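Local coordinates for legionella ubiquitin-specific protease A domain-containing protein (Legionella pneumophila subsp. pneumophila, PDB 5DGG) that probably acts as a ubiquitin-specific cysteine protease of the peptidase CA clan, here represented by its central domain, at residues Val27-Asp32 with Val59-Trp64; His53-Pro58 with Val67-Pro72; Glu84-Tyr89 with Arg118-Lys123. All coordinates share one frame; numbering follows the deposited sequence.

Interaction 1 of 3, residues Val27-Asp32 with Val59-Trp64; sequences VLNRYD and VGPGHW
Leu-28 and Asn-29 pair in parallel with Val-59 and Gly-60, joining the C-terminal ends of strands 22-29 and 54-60 where strand 22-29 borders the sheet. Gly-60 N donates to Leu-28 O at 2.9 Å, and Arg-30 N donates to Gly-60 O at the same distance. The two segments then diverge. Asn-29 has a short carboxamide that folds back over its own turn: OD1 accepts from Tyr-31 N in the carbonyl plane at 2.9 Å, forming an Asx turn, and from Asp-32 N well above that plane. With CG anti to the backbone N (chi1 -178°), the same group lies against Pro-61, whose CD is 3.6 Å from Asn-29 OD1. This CD also meets the edge of the Tyr-31 ring, at CD2, 3.6 Å away. A cis peptide bond precedes Pro-61. Trp-64 bends back toward Val-27, bringing CZ3 and CH2 each to 3.9 Å from Val-27 CG1. Gly-60 CA lies 3.4 Å above one face of the indole, a close approach suited to a residue without a side chain, while Trp-64 NE1 donates to Met-6 O. On the other sheet face, Leu-28 CB only just reaches Val-59 CG2 (4.4 Å), and Leu-28 packs onto Tyr-100 and Leu-104 of helix 98-108. Asp-32, N-cap of helix 33-47, accepts a weak hydrogen bond at OD2 from His-34 N. This helix joins adjacent parallel strands 22-29 and 54-60: a beta-alpha-beta crossover.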
# COMPACT_ATOMS: atom_id res chain seq x y z
N VAL A 27 7.29 -0.36 -5.49
CA VAL A 27 6.11 -0.42 -6.35
C VAL A 27 6.07 -1.66 -7.25
O VAL A 27 7.08 -2.10 -7.83
CB VAL A 27 5.94 0.84 -7.21
CG1 VAL A 27 5.72 2.06 -6.34
CG2 VAL A 27 7.12 1.02 -8.15
N LEU A 28 4.88 -2.24 -7.34
CA LEU A 28 4.65 -3.38 -8.21
C LEU A 28 3.77 -2.93 -9.36
O LEU A 28 2.82 -2.19 -9.15
CB LEU A 28 3.92 -4.50 -7.49
CG LEU A 28 4.64 -5.61 -6.85
CD1 LEU A 28 3.59 -6.64 -6.44
CD2 LEU A 28 5.69 -6.17 -7.82
N ASN A 29 4.07 -3.40 -10.56
CA ASN A 29 3.25 -3.14 -11.72
C ASN A 29 2.49 -4.42 -12.06
O ASN A 29 3.08 -5.38 -12.58
CB ASN A 29 4.18 -2.78 -12.88
CG ASN A 29 3.45 -2.44 -14.11
OD1 ASN A 29 2.46 -3.07 -14.49
ND2 ASN A 29 3.90 -1.36 -14.73
N ARG A 30 1.19 -4.42 -11.85
CA ARG A 30 0.41 -5.66 -11.99
C ARG A 30 0.25 -6.12 -13.41
O ARG A 30 -0.10 -7.27 -13.63
CB ARG A 30 -0.98 -5.54 -11.35
CG ARG A 30 -1.91 -4.58 -12.00
CD ARG A 30 -3.19 -4.36 -11.15
NE ARG A 30 -4.21 -5.27 -11.67
CZ ARG A 30 -5.27 -4.91 -12.38
NH1 ARG A 30 -5.55 -3.62 -12.58
NH2 ARG A 30 -6.07 -5.85 -12.85
N TYR A 31 0.53 -5.26 -14.38
CA TYR A 31 0.48 -5.67 -15.81
C TYR A 31 1.74 -6.33 -16.35
O TYR A 31 1.68 -7.09 -17.32
CB TYR A 31 0.16 -4.49 -16.67
CG TYR A 31 -1.21 -4.01 -16.34
CD1 TYR A 31 -2.30 -4.77 -16.67
CD2 TYR A 31 -1.41 -2.85 -15.69
CE1 TYR A 31 -3.58 -4.36 -16.34
CE2 TYR A 31 -2.67 -2.43 -15.34
CZ TYR A 31 -3.75 -3.21 -15.66
OH TYR A 31 -5.05 -2.84 -15.37
N ASP A 32 2.86 -6.02 -15.74
CA ASP A 32 4.16 -6.48 -16.19
C ASP A 32 4.55 -7.76 -15.40
O ASP A 32 4.87 -7.71 -14.23
CB ASP A 32 5.19 -5.37 -15.96
CG ASP A 32 6.59 -5.74 -16.40
OD1 ASP A 32 7.50 -4.95 -16.15
OD2 ASP A 32 6.81 -6.82 -16.99
N VAL A 59 0.55 -1.12 -5.28
CA VAL A 59 0.35 -1.84 -6.54
C VAL A 59 -0.33 -0.94 -7.56
O VAL A 59 -1.43 -0.44 -7.35
CB VAL A 59 -0.48 -3.10 -6.36
CG1 VAL A 59 -0.67 -3.85 -7.67
CG2 VAL A 59 0.17 -4.01 -5.34
N GLY A 60 0.36 -0.74 -8.67
CA GLY A 60 -0.17 0.03 -9.76
C GLY A 60 -0.03 -0.69 -11.08
O GLY A 60 -0.07 -1.88 -11.13
N PRO A 61 0.14 0.07 -12.17
CA PRO A 61 0.23 1.53 -12.15
C PRO A 61 -1.13 2.09 -12.43
O PRO A 61 -2.11 1.33 -12.51
CB PRO A 61 1.19 1.80 -13.30
CG PRO A 61 0.75 0.80 -14.31
CD PRO A 61 0.26 -0.42 -13.55
N GLY A 62 -1.23 3.40 -12.53
CA GLY A 62 -2.53 3.98 -12.79
C GLY A 62 -3.41 4.10 -11.57
O GLY A 62 -3.18 4.97 -10.78
N HIS A 63 -4.41 3.22 -11.43
CA HIS A 63 -5.27 3.17 -10.28
C HIS A 63 -4.53 2.48 -9.09
O HIS A 63 -4.75 1.31 -8.85
CB HIS A 63 -6.53 2.39 -10.68
CG HIS A 63 -7.63 2.42 -9.65
ND1 HIS A 63 -8.89 2.92 -9.91
CD2 HIS A 63 -7.64 2.04 -8.35
CE1 HIS A 63 -9.64 2.79 -8.84
NE2 HIS A 63 -8.90 2.27 -7.88
N TRP A 64 -3.69 3.23 -8.38
CA TRP A 64 -2.90 2.69 -7.27
C TRP A 64 -3.79 2.08 -6.22
O TRP A 64 -4.87 2.60 -5.91
CB TRP A 64 -2.03 3.79 -6.63
CG TRP A 64 -0.94 4.25 -7.59
CD1 TRP A 64 -0.94 5.39 -8.36
CD2 TRP A 64 0.27 3.57 -7.86
NE1 TRP A 64 0.21 5.45 -9.11
CE2 TRP A 64 0.98 4.36 -8.81
CE3 TRP A 64 0.83 2.40 -7.39
CZ2 TRP A 64 2.22 3.98 -9.32
CZ3 TRP A 64 2.08 2.04 -7.85
CH2 TRP A 64 2.76 2.82 -8.84

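Interaction 2 of 3, residues His53-Pro58 with Val67-Pro72; sequences HYIMIP and VYLSKP
Ile-55 and Leu-69 grip each other through two backbone bonds, Leu-69 N to Ile-55 O at 2.8 Å and Ile-55 N to Leu-69 O at 2.9 Å, making an antiparallel hydrogen-bonded pair. Ile-57 and Val-67 repeat the pattern, with Ile-57 N only 2.7 Å from Val-67 O. At the far end Lys-71 N donates to His-53 O, extending the pairing just past the strands. There a water bridges the two segments: it lies in the plane of the imidazole, 2.8 Å from His-53 NE2, and donates to Lys-71 O. Lys-71 CB rests over one face of that ring in a CH-pi contact, 4.1 Å from its centroid, as the two side chains slide past each other in opposite directions. The rest of the lysine runs out extended, long enough for NZ to reach the backbone oxygens of Val-47 and Asp-46 near the end of helix 33-47.

Strands 54-60 and 65-70 form a beta hairpin in the middle of the mixed sheet, the axes of segments 54-58 and 67-70 running 169° apart. One face carries Ile-55, Ile-57, Val-67 and Leu-69, apolar side chains suited to burial, with Ile-55 and Leu-69 also packing on Val-47. Ile-55 CD1 lies beside Leu-69 CD2, both side chains pointing the same way, and further along Ile-57 and Val-67 touch through their branched CB atoms.

The opposite face carries Tyr-54, Met-56, Tyr-68 and Ser-70. Met-56 makes a Met-aromatic contact, SD lying in the plane of the Tyr-68 ring at its edge, 3.8 Å from CE1; its unbranched, extended chain crosses the tyrosine obliquely. The Tyr-68 hydroxyl is hydrogen-bonded to Ser-140 OG. Ser-70 is small enough to sit against the edge of the Tyr-54 ring, its OG 3.5 Å from CD1, and Tyr-54 itself stacks with Phe-147.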
# COMPACT_ATOMS: atom_id res chain seq x y z
N HIS A 53 6.98 -8.68 10.55
CA HIS A 53 5.62 -9.00 10.89
C HIS A 53 4.58 -8.40 9.93
O HIS A 53 3.48 -8.91 9.82
CB HIS A 53 5.31 -8.52 12.29
CG HIS A 53 4.05 -9.10 12.78
ND1 HIS A 53 3.97 -10.38 13.29
CD2 HIS A 53 2.78 -8.64 12.74
CE1 HIS A 53 2.72 -10.65 13.61
NE2 HIS A 53 1.97 -9.61 13.26
N TYR A 54 4.93 -7.30 9.27
CA TYR A 54 4.04 -6.64 8.34
C TYR A 54 4.77 -6.36 7.03
O TYR A 54 5.94 -6.01 7.03
CB TYR A 54 3.54 -5.34 8.88
CG TYR A 54 2.88 -5.41 10.19
CD1 TYR A 54 1.55 -5.73 10.26
CD2 TYR A 54 3.56 -5.11 11.37
CE1 TYR A 54 0.90 -5.82 11.45
CE2 TYR A 54 2.90 -5.21 12.62
CZ TYR A 54 1.55 -5.53 12.62
OH TYR A 54 0.75 -5.66 13.76
N ILE A 55 4.06 -6.53 5.90
CA ILE A 55 4.60 -6.24 4.57
C ILE A 55 3.57 -5.42 3.81
O ILE A 55 2.45 -5.86 3.70
CB ILE A 55 4.92 -7.53 3.79
CG1 ILE A 55 5.88 -8.42 4.57
CG2 ILE A 55 5.54 -7.14 2.47
CD1 ILE A 55 6.16 -9.81 4.04
N MET A 56 3.94 -4.22 3.35
CA MET A 56 3.09 -3.37 2.53
C MET A 56 3.57 -3.35 1.07
O MET A 56 4.77 -3.27 0.78
CB MET A 56 3.12 -1.92 2.99
CG MET A 56 3.04 -1.67 4.48
SD MET A 56 2.69 0.10 4.60
CE MET A 56 2.58 0.16 6.34
N ILE A 57 2.64 -3.32 0.15
CA ILE A 57 3.02 -3.19 -1.27
C ILE A 57 2.14 -2.19 -1.96
O ILE A 57 0.93 -2.35 -1.97
CB ILE A 57 2.92 -4.54 -2.06
CG1 ILE A 57 3.49 -5.70 -1.25
CG2 ILE A 57 3.63 -4.39 -3.41
CD1 ILE A 57 3.46 -7.06 -1.96
N PRO A 58 2.72 -1.13 -2.56
CA PRO A 58 1.89 -0.32 -3.41
C PRO A 58 1.76 -0.92 -4.80
O PRO A 58 2.76 -1.22 -5.42
CB PRO A 58 2.60 1.02 -3.43
CG PRO A 58 4.06 0.68 -3.14
CD PRO A 58 4.13 -0.70 -2.59
N VAL A 67 -1.63 -3.11 -0.69
CA VAL A 67 -1.69 -4.44 -0.17
C VAL A 67 -0.96 -4.48 1.16
O VAL A 67 0.24 -4.09 1.23
CB VAL A 67 -0.99 -5.40 -1.15
CG1 VAL A 67 -0.86 -6.80 -0.57
CG2 VAL A 67 -1.71 -5.39 -2.46
N TYR A 68 -1.62 -4.97 2.19
CA TYR A 68 -1.07 -5.01 3.56
C TYR A 68 -1.18 -6.41 4.13
O TYR A 68 -2.29 -6.90 4.40
CB TYR A 68 -1.74 -3.97 4.49
CG TYR A 68 -1.81 -2.67 3.80
CD1 TYR A 68 -0.76 -1.80 3.87
CD2 TYR A 68 -2.94 -2.29 3.07
CE1 TYR A 68 -0.77 -0.62 3.20
CE2 TYR A 68 -2.96 -1.12 2.38
CZ TYR A 68 -1.87 -0.29 2.43
OH TYR A 68 -1.87 0.94 1.81
N LEU A 69 -0.02 -7.05 4.29
CA LEU A 69 0.05 -8.41 4.82
C LEU A 69 0.51 -8.36 6.27
O LEU A 69 1.53 -7.71 6.59
CB LEU A 69 1.04 -9.27 4.00
CG LEU A 69 1.23 -10.74 4.40
CD1 LEU A 69 0.00 -11.61 4.14
CD2 LEU A 69 2.40 -11.36 3.64
N SER A 70 -0.24 -9.03 7.12
CA SER A 70 0.03 -9.15 8.54
C SER A 70 0.21 -10.62 8.83
O SER A 70 -0.63 -11.46 8.46
CB SER A 70 -1.15 -8.64 9.40
OG SER A 70 -1.39 -7.31 9.16
N LYS A 71 1.30 -10.95 9.50
CA LYS A 71 1.56 -12.35 9.91
C LYS A 71 0.75 -12.77 11.10
O LYS A 71 0.19 -11.90 11.83
CB LYS A 71 3.04 -12.50 10.21
CG LYS A 71 3.86 -12.46 8.97
CD LYS A 71 5.26 -12.91 9.27
CE LYS A 71 6.15 -12.58 8.12
NZ LYS A 71 7.51 -13.11 8.43
N PRO A 72 0.65 -14.10 11.35
CA PRO A 72 -0.19 -14.55 12.50
C PRO A 72 0.29 -14.08 13.89
O PRO A 72 1.50 -13.99 14.13
CB PRO A 72 -0.18 -16.09 12.39
CG PRO A 72 0.94 -16.44 11.46
CD PRO A 72 1.25 -15.24 10.61
O HOH W 1 -0.82 -9.70 13.59

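Interaction 3 of 3, residues Glu84-Tyr89 with Arg118-Lys123; sequences ELFDPY and RHTGPK
Glu-84 and Thr-120 are joined by a side-chain hydrogen bond across two parallel strands, 81-86 and 115-120, which belong to a beta-alpha-beta unit whose connecting helix is 98-108. Thr-120 OG1 donates to the anti lone pair of Glu-84 OE2 at 2.7 Å. The glutamate is extended beyond CG, itself anti to the backbone N (chi1 172°), and its buried carboxylate is well supplied: OE2 is also hydrogen-bonded to Tyr-139 OH, while OE1 forms a salt bridge with Lys-143 and a longer one, 3.4 Å, with Arg-118 NH2. These positive groups would probably stabilise the carboxylate charge. The Arg-118 guanidinium is turned 50° from the carboxylate plane, with Thr-120 CG2 above one of its faces.

Backbone groups are satisfied in parallel register. Leu-85 N donates to Arg-118 O, Thr-120 N to Leu-85 O at 2.8 Å, and Asp-87 N to Thr-120 O at 3.0 Å. Leu-85 CD1 meets the edge of the His-119 ring, whose NE2 is hydrogen-bonded to Asp-98 OD1. Past the strands, Asp-87 OD1 takes Tyr-89 N in an Asx turn (2.8 Å) and is also hydrogen-bonded to His-63 NE2, while OD2 pairs with Arg-65. Phe-86 presents its ring edge to Thr-120 OG1. Its flat side chain suits the compact apolar ring of Pro-122, which it crosses at about a right angle, Pro-122 CD lying 3.7 Å from Phe-86 CE1.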
# COMPACT_ATOMS: atom_id res chain seq x y z
N GLU A 84 -4.92 -7.44 3.61
CA GLU A 84 -5.87 -6.35 3.35
C GLU A 84 -5.58 -5.75 1.98
O GLU A 84 -4.43 -5.38 1.69
CB GLU A 84 -5.75 -5.26 4.41
CG GLU A 84 -6.56 -4.03 4.08
CD GLU A 84 -6.49 -2.89 5.10
OE1 GLU A 84 -5.84 -3.07 6.16
OE2 GLU A 84 -7.04 -1.79 4.80
N LEU A 85 -6.60 -5.68 1.15
CA LEU A 85 -6.52 -5.11 -0.17
C LEU A 85 -7.32 -3.83 -0.25
O LEU A 85 -8.54 -3.86 -0.14
CB LEU A 85 -7.04 -6.13 -1.19
CG LEU A 85 -6.37 -7.51 -1.18
CD1 LEU A 85 -6.96 -8.49 -2.23
CD2 LEU A 85 -4.88 -7.40 -1.36
N PHE A 86 -6.63 -2.69 -0.35
CA PHE A 86 -7.21 -1.34 -0.24
C PHE A 86 -7.35 -0.71 -1.62
O PHE A 86 -6.40 -0.63 -2.38
CB PHE A 86 -6.32 -0.45 0.64
CG PHE A 86 -6.67 1.01 0.62
CD1 PHE A 86 -7.70 1.49 1.38
CD2 PHE A 86 -5.94 1.89 -0.18
CE1 PHE A 86 -8.01 2.84 1.37
CE2 PHE A 86 -6.23 3.22 -0.18
CZ PHE A 86 -7.26 3.71 0.61
N ASP A 87 -8.55 -0.27 -1.95
CA ASP A 87 -8.78 0.46 -3.17
C ASP A 87 -9.33 1.86 -2.81
O ASP A 87 -10.36 1.98 -2.12
CB ASP A 87 -9.78 -0.33 -3.99
CG ASP A 87 -10.01 0.26 -5.36
OD1 ASP A 87 -10.03 1.50 -5.50
OD2 ASP A 87 -10.22 -0.53 -6.31
N PRO A 88 -8.64 2.94 -3.25
CA PRO A 88 -9.10 4.30 -2.98
C PRO A 88 -10.58 4.55 -3.33
O PRO A 88 -11.21 5.43 -2.71
CB PRO A 88 -8.19 5.13 -3.89
CG PRO A 88 -6.93 4.35 -3.93
CD PRO A 88 -7.36 2.93 -3.95
N TYR A 89 -11.15 3.80 -4.26
CA TYR A 89 -12.56 4.07 -4.69
C TYR A 89 -13.54 3.45 -3.73
O TYR A 89 -14.69 3.86 -3.66
CB TYR A 89 -12.88 3.54 -6.08
CG TYR A 89 -12.46 4.40 -7.25
CD1 TYR A 89 -11.47 5.35 -7.14
CD2 TYR A 89 -13.05 4.22 -8.50
CE1 TYR A 89 -11.02 6.07 -8.25
CE2 TYR A 89 -12.66 4.97 -9.60
CZ TYR A 89 -11.65 5.90 -9.47
OH TYR A 89 -11.25 6.63 -10.58
N ARG A 118 -9.29 -9.52 2.93
CA ARG A 118 -10.39 -8.56 3.12
C ARG A 118 -10.20 -7.34 2.28
O ARG A 118 -9.05 -6.91 2.06
CB ARG A 118 -10.52 -8.22 4.58
CG ARG A 118 -9.61 -7.17 5.08
CD ARG A 118 -9.73 -7.09 6.59
NE ARG A 118 -10.29 -5.84 6.97
CZ ARG A 118 -9.60 -4.82 7.45
NH1 ARG A 118 -10.26 -3.74 7.77
NH2 ARG A 118 -8.29 -4.89 7.64
N HIS A 119 -11.30 -6.83 1.71
CA HIS A 119 -11.25 -5.65 0.84
C HIS A 119 -11.54 -4.42 1.67
O HIS A 119 -12.44 -4.47 2.49
CB HIS A 119 -12.30 -5.76 -0.24
CG HIS A 119 -12.04 -6.85 -1.21
ND1 HIS A 119 -13.02 -7.39 -2.01
CD2 HIS A 119 -10.91 -7.57 -1.48
CE1 HIS A 119 -12.51 -8.34 -2.77
NE2 HIS A 119 -11.24 -8.49 -2.45
N THR A 120 -10.81 -3.33 1.46
CA THR A 120 -11.09 -2.08 2.17
C THR A 120 -11.07 -0.89 1.23
O THR A 120 -10.54 -0.95 0.12
CB THR A 120 -10.07 -1.80 3.30
OG1 THR A 120 -8.79 -1.76 2.71
CG2 THR A 120 -10.11 -2.88 4.38
N GLY A 121 -11.65 0.20 1.69
CA GLY A 121 -11.52 1.51 1.04
C GLY A 121 -11.45 2.61 2.12
O GLY A 121 -11.53 2.32 3.28
N PRO A 122 -11.31 3.87 1.73
CA PRO A 122 -11.19 4.93 2.69
C PRO A 122 -12.51 5.44 3.23
O PRO A 122 -13.56 5.20 2.66
CB PRO A 122 -10.49 6.06 1.89
CG PRO A 122 -10.96 5.83 0.50
CD PRO A 122 -11.18 4.35 0.34
N LYS A 123 -12.43 6.17 4.32
CA LYS A 123 -13.61 6.86 4.90
C LYS A 123 -14.20 7.86 3.92
O LYS A 123 -15.43 7.94 3.79
CB LYS A 123 -13.24 7.60 6.16
CG LYS A 123 -12.78 6.70 7.28
CD LYS A 123 -12.61 7.46 8.60
CE LYS A 123 -12.51 6.46 9.74
NZ LYS A 123 -11.73 7.02 10.88

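In the fold
All three contacts lie in one mixed sheet. Interactions 1 and 2 share strand 54-60, their centres about 17 Å apart; Leu-28 N is hydrogen-bonded to Pro-58 O at 3.0 Å, and Val-59 packs on Val-67. Interaction 2 passes to interaction 3 (centres about 14 Å apart) through neighbouring strands 65-70 and 81-86, with Tyr-68 O 2.8 Å from Glu-84 N. Interactions 1 and 3 meet beyond their strands: His-63 NE2 is hydrogen-bonded to Asp-87 OD1 at 2.7 Å, and the His-63 ring meets that of Tyr-89, which also touches Cys-132. His-63, Asp-87 and Cys-132 are consistent with the catalytic residues of a clan CA cysteine peptidase, a role that is inferred.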